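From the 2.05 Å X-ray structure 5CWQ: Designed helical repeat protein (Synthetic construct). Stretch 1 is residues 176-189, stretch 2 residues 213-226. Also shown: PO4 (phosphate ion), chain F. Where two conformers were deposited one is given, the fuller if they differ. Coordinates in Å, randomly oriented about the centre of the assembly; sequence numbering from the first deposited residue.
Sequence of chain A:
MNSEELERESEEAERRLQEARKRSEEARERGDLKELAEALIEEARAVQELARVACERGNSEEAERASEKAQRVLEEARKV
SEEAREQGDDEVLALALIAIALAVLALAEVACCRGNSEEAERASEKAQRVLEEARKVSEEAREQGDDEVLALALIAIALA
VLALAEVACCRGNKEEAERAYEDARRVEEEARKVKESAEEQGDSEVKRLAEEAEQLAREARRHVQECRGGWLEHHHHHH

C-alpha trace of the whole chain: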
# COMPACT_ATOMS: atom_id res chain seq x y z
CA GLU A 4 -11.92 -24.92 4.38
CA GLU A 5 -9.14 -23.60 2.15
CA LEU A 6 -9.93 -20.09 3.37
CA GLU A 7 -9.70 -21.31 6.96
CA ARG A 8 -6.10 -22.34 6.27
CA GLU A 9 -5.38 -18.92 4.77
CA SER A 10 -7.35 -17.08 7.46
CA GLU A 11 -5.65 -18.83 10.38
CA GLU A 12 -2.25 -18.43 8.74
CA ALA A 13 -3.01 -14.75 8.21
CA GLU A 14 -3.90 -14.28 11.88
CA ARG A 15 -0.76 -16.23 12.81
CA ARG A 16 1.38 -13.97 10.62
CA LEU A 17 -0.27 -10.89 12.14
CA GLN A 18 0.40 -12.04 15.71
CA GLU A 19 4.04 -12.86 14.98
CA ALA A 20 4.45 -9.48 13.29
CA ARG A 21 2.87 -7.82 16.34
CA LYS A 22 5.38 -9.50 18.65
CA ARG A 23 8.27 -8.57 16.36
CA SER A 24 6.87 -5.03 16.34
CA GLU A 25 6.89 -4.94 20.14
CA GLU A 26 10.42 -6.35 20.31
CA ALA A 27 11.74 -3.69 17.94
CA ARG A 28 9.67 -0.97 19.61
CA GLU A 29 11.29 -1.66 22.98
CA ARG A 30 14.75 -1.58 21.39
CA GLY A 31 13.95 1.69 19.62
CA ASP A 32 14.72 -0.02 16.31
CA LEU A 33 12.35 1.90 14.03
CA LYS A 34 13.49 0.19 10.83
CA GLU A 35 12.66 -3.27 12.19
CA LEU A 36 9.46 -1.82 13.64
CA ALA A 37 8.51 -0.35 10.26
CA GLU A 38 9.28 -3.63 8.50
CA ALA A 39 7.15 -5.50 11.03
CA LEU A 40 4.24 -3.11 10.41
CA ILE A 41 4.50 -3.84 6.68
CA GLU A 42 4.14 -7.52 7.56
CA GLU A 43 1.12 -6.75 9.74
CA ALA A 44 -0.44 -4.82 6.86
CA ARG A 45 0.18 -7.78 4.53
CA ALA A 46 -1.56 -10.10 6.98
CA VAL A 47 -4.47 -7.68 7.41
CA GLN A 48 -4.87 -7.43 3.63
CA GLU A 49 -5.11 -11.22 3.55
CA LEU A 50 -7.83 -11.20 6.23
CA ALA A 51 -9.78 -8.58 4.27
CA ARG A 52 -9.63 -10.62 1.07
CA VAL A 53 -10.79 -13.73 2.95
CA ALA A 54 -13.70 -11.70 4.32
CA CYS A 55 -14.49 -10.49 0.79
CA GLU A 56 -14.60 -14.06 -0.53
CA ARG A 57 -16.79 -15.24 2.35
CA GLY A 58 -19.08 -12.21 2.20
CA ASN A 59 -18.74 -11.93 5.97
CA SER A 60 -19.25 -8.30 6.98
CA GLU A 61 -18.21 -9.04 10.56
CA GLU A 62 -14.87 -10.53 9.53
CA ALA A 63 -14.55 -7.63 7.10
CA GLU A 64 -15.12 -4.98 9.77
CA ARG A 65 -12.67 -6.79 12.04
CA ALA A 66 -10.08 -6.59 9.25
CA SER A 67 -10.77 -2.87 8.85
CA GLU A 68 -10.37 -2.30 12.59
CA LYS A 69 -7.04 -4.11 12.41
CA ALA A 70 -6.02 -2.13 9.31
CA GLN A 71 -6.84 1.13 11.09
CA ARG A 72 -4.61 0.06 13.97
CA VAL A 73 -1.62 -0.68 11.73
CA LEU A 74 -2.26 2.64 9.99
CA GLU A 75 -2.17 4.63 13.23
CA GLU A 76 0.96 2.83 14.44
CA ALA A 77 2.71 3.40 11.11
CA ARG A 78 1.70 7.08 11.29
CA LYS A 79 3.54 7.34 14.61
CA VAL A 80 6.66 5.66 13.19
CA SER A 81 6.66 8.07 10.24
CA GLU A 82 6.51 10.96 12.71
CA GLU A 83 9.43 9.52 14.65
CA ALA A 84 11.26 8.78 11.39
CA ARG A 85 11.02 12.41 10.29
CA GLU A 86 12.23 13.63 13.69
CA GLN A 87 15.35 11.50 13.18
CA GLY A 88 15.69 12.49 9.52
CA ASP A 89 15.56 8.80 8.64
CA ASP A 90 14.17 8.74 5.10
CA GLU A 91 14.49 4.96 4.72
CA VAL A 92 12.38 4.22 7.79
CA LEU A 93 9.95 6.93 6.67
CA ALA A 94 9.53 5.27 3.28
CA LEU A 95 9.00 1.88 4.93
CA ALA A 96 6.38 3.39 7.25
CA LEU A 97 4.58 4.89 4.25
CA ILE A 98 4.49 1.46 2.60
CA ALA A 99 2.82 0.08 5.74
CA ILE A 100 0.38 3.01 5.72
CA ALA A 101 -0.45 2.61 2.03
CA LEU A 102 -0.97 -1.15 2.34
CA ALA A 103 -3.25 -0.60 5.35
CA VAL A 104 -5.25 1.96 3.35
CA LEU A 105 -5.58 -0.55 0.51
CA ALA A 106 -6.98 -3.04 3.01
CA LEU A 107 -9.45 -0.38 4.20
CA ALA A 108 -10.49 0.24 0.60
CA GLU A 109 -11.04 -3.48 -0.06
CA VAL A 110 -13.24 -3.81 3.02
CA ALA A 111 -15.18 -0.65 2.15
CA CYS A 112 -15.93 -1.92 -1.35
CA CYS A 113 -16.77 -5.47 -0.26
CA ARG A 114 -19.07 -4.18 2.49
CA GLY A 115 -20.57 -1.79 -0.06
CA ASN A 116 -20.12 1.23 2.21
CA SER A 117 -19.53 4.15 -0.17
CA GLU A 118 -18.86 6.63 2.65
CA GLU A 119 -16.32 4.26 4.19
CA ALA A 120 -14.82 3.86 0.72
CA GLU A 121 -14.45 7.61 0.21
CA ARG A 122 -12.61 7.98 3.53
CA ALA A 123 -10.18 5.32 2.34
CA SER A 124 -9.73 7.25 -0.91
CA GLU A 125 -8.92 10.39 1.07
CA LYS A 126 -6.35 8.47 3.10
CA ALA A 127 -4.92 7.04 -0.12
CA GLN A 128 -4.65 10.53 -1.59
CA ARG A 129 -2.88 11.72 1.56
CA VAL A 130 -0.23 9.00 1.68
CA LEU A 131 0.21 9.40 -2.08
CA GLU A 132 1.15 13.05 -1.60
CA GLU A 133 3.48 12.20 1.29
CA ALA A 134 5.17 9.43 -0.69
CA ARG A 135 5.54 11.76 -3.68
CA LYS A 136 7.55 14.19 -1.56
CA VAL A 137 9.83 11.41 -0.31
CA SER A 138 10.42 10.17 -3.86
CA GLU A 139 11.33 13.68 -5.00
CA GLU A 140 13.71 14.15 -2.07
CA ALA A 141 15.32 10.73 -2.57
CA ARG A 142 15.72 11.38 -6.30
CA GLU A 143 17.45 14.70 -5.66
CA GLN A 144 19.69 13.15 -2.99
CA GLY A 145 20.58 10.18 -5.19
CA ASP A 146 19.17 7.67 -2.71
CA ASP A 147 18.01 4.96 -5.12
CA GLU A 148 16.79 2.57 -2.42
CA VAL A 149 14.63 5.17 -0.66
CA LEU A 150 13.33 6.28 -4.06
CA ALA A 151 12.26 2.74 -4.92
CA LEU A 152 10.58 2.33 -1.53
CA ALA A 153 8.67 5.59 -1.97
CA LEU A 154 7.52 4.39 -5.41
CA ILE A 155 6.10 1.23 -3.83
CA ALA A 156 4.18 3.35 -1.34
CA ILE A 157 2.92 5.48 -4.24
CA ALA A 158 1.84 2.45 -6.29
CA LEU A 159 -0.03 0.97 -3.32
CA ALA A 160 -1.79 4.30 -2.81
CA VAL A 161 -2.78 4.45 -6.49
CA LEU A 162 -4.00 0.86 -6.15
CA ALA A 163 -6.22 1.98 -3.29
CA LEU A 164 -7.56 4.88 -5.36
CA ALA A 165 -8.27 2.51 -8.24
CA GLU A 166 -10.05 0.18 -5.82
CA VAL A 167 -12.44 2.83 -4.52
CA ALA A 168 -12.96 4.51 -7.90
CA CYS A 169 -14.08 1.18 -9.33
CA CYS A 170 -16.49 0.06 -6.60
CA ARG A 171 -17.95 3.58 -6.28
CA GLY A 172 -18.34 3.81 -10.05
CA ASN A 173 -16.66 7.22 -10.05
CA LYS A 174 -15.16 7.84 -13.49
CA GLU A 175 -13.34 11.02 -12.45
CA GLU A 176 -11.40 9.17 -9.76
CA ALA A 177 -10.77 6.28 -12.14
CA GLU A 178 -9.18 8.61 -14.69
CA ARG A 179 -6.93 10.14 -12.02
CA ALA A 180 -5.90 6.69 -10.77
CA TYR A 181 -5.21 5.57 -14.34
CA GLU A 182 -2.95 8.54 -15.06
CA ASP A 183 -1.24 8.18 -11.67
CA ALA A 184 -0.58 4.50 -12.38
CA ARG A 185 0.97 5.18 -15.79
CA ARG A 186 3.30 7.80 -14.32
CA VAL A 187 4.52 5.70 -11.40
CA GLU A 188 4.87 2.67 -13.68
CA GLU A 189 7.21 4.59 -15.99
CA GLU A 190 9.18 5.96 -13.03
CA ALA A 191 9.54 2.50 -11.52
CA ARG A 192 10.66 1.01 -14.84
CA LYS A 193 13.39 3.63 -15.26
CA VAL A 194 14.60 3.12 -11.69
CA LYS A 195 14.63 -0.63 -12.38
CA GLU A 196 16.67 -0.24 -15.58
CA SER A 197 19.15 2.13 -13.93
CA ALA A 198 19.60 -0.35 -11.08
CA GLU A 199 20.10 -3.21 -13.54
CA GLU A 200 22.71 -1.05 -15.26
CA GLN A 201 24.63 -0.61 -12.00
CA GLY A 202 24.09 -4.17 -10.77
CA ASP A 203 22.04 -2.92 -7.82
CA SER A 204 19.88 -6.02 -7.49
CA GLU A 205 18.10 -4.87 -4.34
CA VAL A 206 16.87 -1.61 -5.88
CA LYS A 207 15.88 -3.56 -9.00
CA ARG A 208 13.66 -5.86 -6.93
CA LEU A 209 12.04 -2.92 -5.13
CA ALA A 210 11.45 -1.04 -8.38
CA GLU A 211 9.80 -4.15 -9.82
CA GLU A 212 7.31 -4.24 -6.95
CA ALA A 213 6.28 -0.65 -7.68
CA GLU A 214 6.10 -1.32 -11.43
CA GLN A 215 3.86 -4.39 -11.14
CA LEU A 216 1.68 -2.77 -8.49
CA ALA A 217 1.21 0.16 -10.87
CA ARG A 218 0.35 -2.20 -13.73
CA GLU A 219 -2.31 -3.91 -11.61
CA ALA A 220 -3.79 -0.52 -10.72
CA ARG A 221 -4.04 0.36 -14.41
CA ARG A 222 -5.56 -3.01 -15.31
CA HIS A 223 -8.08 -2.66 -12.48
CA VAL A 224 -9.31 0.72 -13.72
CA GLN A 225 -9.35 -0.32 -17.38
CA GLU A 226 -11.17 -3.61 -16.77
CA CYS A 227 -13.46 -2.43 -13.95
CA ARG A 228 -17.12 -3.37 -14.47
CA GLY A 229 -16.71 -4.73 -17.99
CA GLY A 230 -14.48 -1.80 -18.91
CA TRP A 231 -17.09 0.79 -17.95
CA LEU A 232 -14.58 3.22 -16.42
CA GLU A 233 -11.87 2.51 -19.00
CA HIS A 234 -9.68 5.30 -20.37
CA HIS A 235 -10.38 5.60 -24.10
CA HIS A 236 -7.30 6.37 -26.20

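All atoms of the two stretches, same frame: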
# COMPACT_ATOMS: atom_id res chain seq x y z
N GLU A 176 -12.44 9.75 -10.59
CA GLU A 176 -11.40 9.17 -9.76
C GLU A 176 -10.63 8.10 -10.53
O GLU A 176 -9.42 7.97 -10.39
CB GLU A 176 -11.99 8.57 -8.48
CG GLU A 176 -12.48 9.59 -7.47
CD GLU A 176 -13.10 8.96 -6.24
OE1 GLU A 176 -13.40 7.75 -6.27
OE2 GLU A 176 -13.28 9.68 -5.23
N ALA A 177 -11.36 7.35 -11.35
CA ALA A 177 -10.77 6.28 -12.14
C ALA A 177 -9.75 6.82 -13.14
O ALA A 177 -8.70 6.22 -13.35
CB ALA A 177 -11.86 5.50 -12.87
N GLU A 178 -10.08 7.96 -13.74
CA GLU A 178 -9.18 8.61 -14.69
C GLU A 178 -7.91 9.07 -13.98
O GLU A 178 -6.80 8.87 -14.49
CB GLU A 178 -9.88 9.79 -15.37
CG GLU A 178 -8.97 10.71 -16.18
CD GLU A 178 -8.24 9.99 -17.30
OE1 GLU A 178 -8.65 8.87 -17.68
OE2 GLU A 178 -7.24 10.55 -17.81
N ARG A 179 -8.07 9.68 -12.81
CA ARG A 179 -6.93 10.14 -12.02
C ARG A 179 -6.03 8.97 -11.62
O ARG A 179 -4.81 9.05 -11.74
CB ARG A 179 -7.42 10.87 -10.77
CG ARG A 179 -7.56 12.38 -10.95
CD ARG A 179 -8.17 13.02 -9.72
NE ARG A 179 -9.60 12.74 -9.60
CZ ARG A 179 -10.31 12.93 -8.50
NH1 ARG A 179 -9.74 13.40 -7.40
NH2 ARG A 179 -11.61 12.65 -8.49
N ALA A 180 -6.65 7.89 -11.16
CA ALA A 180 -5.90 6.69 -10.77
C ALA A 180 -5.14 6.13 -11.96
O ALA A 180 -3.97 5.76 -11.85
CB ALA A 180 -6.84 5.64 -10.20
N TYR A 181 -5.81 6.07 -13.11
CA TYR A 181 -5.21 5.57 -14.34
C TYR A 181 -3.97 6.36 -14.72
O TYR A 181 -2.93 5.78 -15.03
CB TYR A 181 -6.23 5.61 -15.48
CG TYR A 181 -5.64 5.27 -16.83
CD1 TYR A 181 -5.46 3.95 -17.22
CD2 TYR A 181 -5.27 6.27 -17.72
CE1 TYR A 181 -4.93 3.63 -18.45
CE2 TYR A 181 -4.74 5.96 -18.96
CZ TYR A 181 -4.57 4.64 -19.32
OH TYR A 181 -4.04 4.33 -20.55
N GLU A 182 -4.07 7.68 -14.70
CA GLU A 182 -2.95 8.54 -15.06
C GLU A 182 -1.83 8.44 -14.02
O GLU A 182 -0.66 8.42 -14.38
CB GLU A 182 -3.41 9.99 -15.21
CG GLU A 182 -4.40 10.21 -16.36
CD GLU A 182 -3.82 9.88 -17.72
OE1 GLU A 182 -2.57 9.82 -17.85
OE2 GLU A 182 -4.61 9.68 -18.67
N ASP A 183 -2.21 8.39 -12.74
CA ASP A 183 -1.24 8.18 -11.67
C ASP A 183 -0.46 6.89 -11.88
O ASP A 183 0.76 6.85 -11.74
CB ASP A 183 -1.92 8.13 -10.30
CG ASP A 183 -2.49 9.47 -9.88
OD1 ASP A 183 -2.06 10.51 -10.41
OD2 ASP A 183 -3.38 9.47 -9.00
N ALA A 184 -1.18 5.82 -12.23
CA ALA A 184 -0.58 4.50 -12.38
C ALA A 184 0.41 4.45 -13.54
O ALA A 184 1.47 3.82 -13.44
CB ALA A 184 -1.66 3.45 -12.57
N ARG A 185 0.08 5.12 -14.64
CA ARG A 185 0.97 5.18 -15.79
C ARG A 185 2.26 5.91 -15.44
O ARG A 185 3.35 5.49 -15.83
CB ARG A 185 0.29 5.88 -16.97
CG ARG A 185 -0.77 5.05 -17.66
CD ARG A 185 -0.66 5.17 -19.18
NE ARG A 185 0.55 4.53 -19.69
CZ ARG A 185 0.95 4.57 -20.96
NH1 ARG A 185 0.23 5.22 -21.87
NH2 ARG A 185 2.06 3.95 -21.33
N ARG A 186 2.14 7.00 -14.69
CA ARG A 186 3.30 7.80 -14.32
C ARG A 186 4.24 7.02 -13.42
O ARG A 186 5.44 6.94 -13.67
CB ARG A 186 2.86 9.10 -13.64
CG ARG A 186 3.93 10.18 -13.63
CD ARG A 186 3.43 11.48 -13.00
NE ARG A 186 2.19 11.95 -13.60
CZ ARG A 186 0.97 11.74 -13.11
NH1 ARG A 186 0.79 11.06 -11.98
NH2 ARG A 186 -0.09 12.23 -13.74
N VAL A 187 3.69 6.42 -12.36
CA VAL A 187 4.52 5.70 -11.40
C VAL A 187 5.10 4.44 -12.04
O VAL A 187 6.21 4.03 -11.70
CB VAL A 187 3.73 5.33 -10.12
CG1 VAL A 187 2.59 4.39 -10.45
CG2 VAL A 187 4.65 4.72 -9.07
N GLU A 188 4.37 3.84 -12.97
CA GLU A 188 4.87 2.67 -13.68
C GLU A 188 6.13 3.03 -14.47
O GLU A 188 7.13 2.31 -14.42
CB GLU A 188 3.81 2.11 -14.63
CG GLU A 188 4.27 0.89 -15.41
CD GLU A 188 3.22 0.38 -16.38
OE1 GLU A 188 2.05 0.84 -16.28
OE2 GLU A 188 3.55 -0.46 -17.23
N GLU A 189 6.08 4.15 -15.18
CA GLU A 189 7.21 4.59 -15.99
C GLU A 189 8.40 4.94 -15.10
O GLU A 189 9.54 4.60 -15.41
CB GLU A 189 6.82 5.79 -16.86
CG GLU A 189 7.91 6.22 -17.83
CD GLU A 189 7.48 7.39 -18.71
OE1 GLU A 189 6.31 7.81 -18.62
OE2 GLU A 189 8.32 7.88 -19.49
N ALA A 213 7.01 -1.87 -7.33
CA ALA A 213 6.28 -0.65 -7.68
C ALA A 213 5.72 -0.73 -9.10
O ALA A 213 4.58 -0.33 -9.34
CB ALA A 213 7.19 0.56 -7.53
N GLU A 214 6.52 -1.24 -10.03
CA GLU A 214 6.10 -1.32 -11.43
C GLU A 214 4.88 -2.23 -11.60
O GLU A 214 3.91 -1.86 -12.26
CB GLU A 214 7.24 -1.82 -12.31
CG GLU A 214 6.91 -1.78 -13.81
CD GLU A 214 8.03 -2.32 -14.68
OE1 GLU A 214 9.02 -2.84 -14.14
OE2 GLU A 214 7.91 -2.21 -15.92
N GLN A 215 4.93 -3.41 -10.99
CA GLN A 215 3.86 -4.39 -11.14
C GLN A 215 2.61 -3.99 -10.36
O GLN A 215 1.49 -4.31 -10.77
CB GLN A 215 4.34 -5.77 -10.70
CG GLN A 215 5.43 -6.36 -11.57
CD GLN A 215 5.03 -6.43 -13.04
OE1 GLN A 215 3.87 -6.69 -13.37
NE2 GLN A 215 5.99 -6.19 -13.92
N LEU A 216 2.80 -3.31 -9.24
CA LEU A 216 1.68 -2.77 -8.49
C LEU A 216 0.97 -1.71 -9.33
O LEU A 216 -0.27 -1.65 -9.37
CB LEU A 216 2.15 -2.16 -7.17
CG LEU A 216 2.60 -3.17 -6.11
CD1 LEU A 216 3.46 -2.49 -5.05
CD2 LEU A 216 1.40 -3.87 -5.47
N ALA A 217 1.75 -0.89 -10.01
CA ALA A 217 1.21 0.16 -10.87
C ALA A 217 0.45 -0.44 -12.05
O ALA A 217 -0.59 0.07 -12.45
CB ALA A 217 2.32 1.07 -11.35
N ARG A 218 0.99 -1.52 -12.61
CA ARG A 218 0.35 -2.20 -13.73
C ARG A 218 -1.00 -2.79 -13.32
O ARG A 218 -1.96 -2.75 -14.09
CB ARG A 218 1.26 -3.30 -14.30
CG ARG A 218 2.44 -2.78 -15.09
CD ARG A 218 3.29 -3.90 -15.68
NE ARG A 218 2.64 -4.57 -16.81
CZ ARG A 218 2.14 -5.80 -16.79
NH1 ARG A 218 2.20 -6.56 -15.71
NH2 ARG A 218 1.57 -6.29 -17.89
N GLU A 219 -1.06 -3.34 -12.11
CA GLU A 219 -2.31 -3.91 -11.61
C GLU A 219 -3.35 -2.81 -11.43
O GLU A 219 -4.53 -3.00 -11.72
CB GLU A 219 -2.10 -4.66 -10.29
CG GLU A 219 -3.42 -5.15 -9.68
CD GLU A 219 -3.24 -6.08 -8.50
OE1 GLU A 219 -2.23 -6.80 -8.44
OE2 GLU A 219 -4.13 -6.10 -7.62
N ALA A 220 -2.90 -1.66 -10.93
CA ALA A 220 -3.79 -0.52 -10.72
C ALA A 220 -4.40 -0.08 -12.05
O ALA A 220 -5.60 0.21 -12.12
CB ALA A 220 -3.03 0.63 -10.08
N ARG A 221 -3.58 -0.03 -13.09
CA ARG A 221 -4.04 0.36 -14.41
C ARG A 221 -5.03 -0.67 -14.96
O ARG A 221 -6.09 -0.30 -15.46
CB ARG A 221 -2.86 0.52 -15.37
CG ARG A 221 -3.27 0.97 -16.76
CD ARG A 221 -2.06 1.31 -17.62
NE ARG A 221 -1.15 0.17 -17.77
CZ ARG A 221 -0.23 0.07 -18.73
NH1 ARG A 221 -0.10 1.02 -19.64
NH2 ARG A 221 0.55 -1.00 -18.77
N ARG A 222 -4.68 -1.94 -14.85
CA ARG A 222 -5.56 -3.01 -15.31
C ARG A 222 -6.91 -2.96 -14.59
O ARG A 222 -7.95 -3.17 -15.20
CB ARG A 222 -4.91 -4.38 -15.11
CG ARG A 222 -3.84 -4.71 -16.14
CD ARG A 222 -3.46 -6.18 -16.08
NE ARG A 222 -2.98 -6.58 -14.76
CZ ARG A 222 -1.72 -6.50 -14.35
NH1 ARG A 222 -0.77 -6.02 -15.15
NH2 ARG A 222 -1.39 -6.90 -13.12
N HIS A 223 -6.87 -2.69 -13.29
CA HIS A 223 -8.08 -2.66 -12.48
C HIS A 223 -9.04 -1.59 -12.98
O HIS A 223 -10.23 -1.85 -13.17
CB HIS A 223 -7.74 -2.41 -11.01
CG HIS A 223 -8.89 -2.65 -10.07
ND1 HIS A 223 -9.32 -3.91 -9.74
CD2 HIS A 223 -9.69 -1.79 -9.40
CE1 HIS A 223 -10.34 -3.82 -8.90
NE2 HIS A 223 -10.59 -2.54 -8.68
N VAL A 224 -8.52 -0.39 -13.20
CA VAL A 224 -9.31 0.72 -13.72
C VAL A 224 -9.85 0.42 -15.11
O VAL A 224 -11.03 0.66 -15.39
CB VAL A 224 -8.48 2.02 -13.78
CG1 VAL A 224 -9.25 3.12 -14.49
CG2 VAL A 224 -8.09 2.46 -12.39
N GLN A 225 -8.99 -0.09 -15.98
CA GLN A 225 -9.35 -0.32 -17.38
C GLN A 225 -10.36 -1.45 -17.56
O GLN A 225 -11.14 -1.45 -18.51
CB GLN A 225 -8.10 -0.62 -18.20
CG GLN A 225 -7.15 0.56 -18.35
CD GLN A 225 -7.75 1.70 -19.16
OE1 GLN A 225 -8.44 2.56 -18.62
NE2 GLN A 225 -7.49 1.70 -20.46
N GLU A 226 -10.34 -2.42 -16.64
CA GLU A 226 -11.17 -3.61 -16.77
C GLU A 226 -12.36 -3.58 -15.81
O GLU A 226 -13.21 -4.48 -15.84
CB GLU A 226 -10.32 -4.86 -16.52
CG GLU A 226 -9.17 -5.03 -17.50
CD GLU A 226 -8.21 -6.13 -17.10
OE1 GLU A 226 -8.39 -6.72 -16.02
OE2 GLU A 226 -7.27 -6.40 -17.87
P PO4 F . -3.79 0.54 -21.38
O1 PO4 F . -2.90 -0.53 -21.98
O2 PO4 F . -5.11 0.57 -22.11
O3 PO4 F . -3.11 1.88 -21.48
O4 PO4 F . -4.04 0.21 -19.92
O HOH W 1 6.36 -0.87 -17.73

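Residues 176-189 and 213-226 are each helical throughout, parts of longer helices that pack antiparallel, with 158° between their N-to-C directions and a closest axial approach of 8.2 Å. The backbones draw together from one end of the contact to the other: CA atoms of Ala177 and Val224 lie 6.0 Å apart, whereas those of Ala184 and Ala217 lie at 4.9 Å and those of Glu188 and Glu214 at 4.7 Å. At the Ala184-Ala217 level both residues carry only a methyl group, and both point it toward the partner helix. No direct hydrogen bond crosses the interface; the backbone N-H groups here are largely spent on i to i-4 bonds within each helix.

Apolar contacts form the buried seam. Val224 points toward the first helix, its CG1 3.9 Å from Ala177 CB and 4.0 Å from Tyr181 CB, while its CG2 lies 4.1 Å from Ala180 CB. Further along, Ala184 CB meets Ala220 CB at 4.0 Å, and Val187 CG1 packs against Ala217 CB at 3.5 Å.

Two long side chains interlock beside this seam. Glu188 sits among Glu214, Ala217, Arg218 and Arg221; Arg221 in turn sits among Tyr181, Ala184, Arg185 and Glu188. Their salt bridge, Glu188 OE2 to Arg221 NH2 at 3.4 Å, is purely electrostatic: the oxygen lies well out of the guanidinium plane, and no N-H points at it. Arg185 NE approaches Arg221 NH1 to 3.6 Å despite their like charges.

Solvent components supply the hydrogen-bonded links. Water 1 donates to Glu188 OE2 (2.9 Å) and Glu214 OE2 (2.7 Å), joining two carboxylates that would otherwise repel. A phosphate, probably from the crystallisation liquor, accepts hydrogen bonds from Tyr181 OH to its O3 (2.8 Å) and from Gln225 NE2 to its O2 (3.1 Å). Its O1 lies over the Arg221 guanidinium face opposite Glu188 OE1, placing negative charge on both sides of the cation.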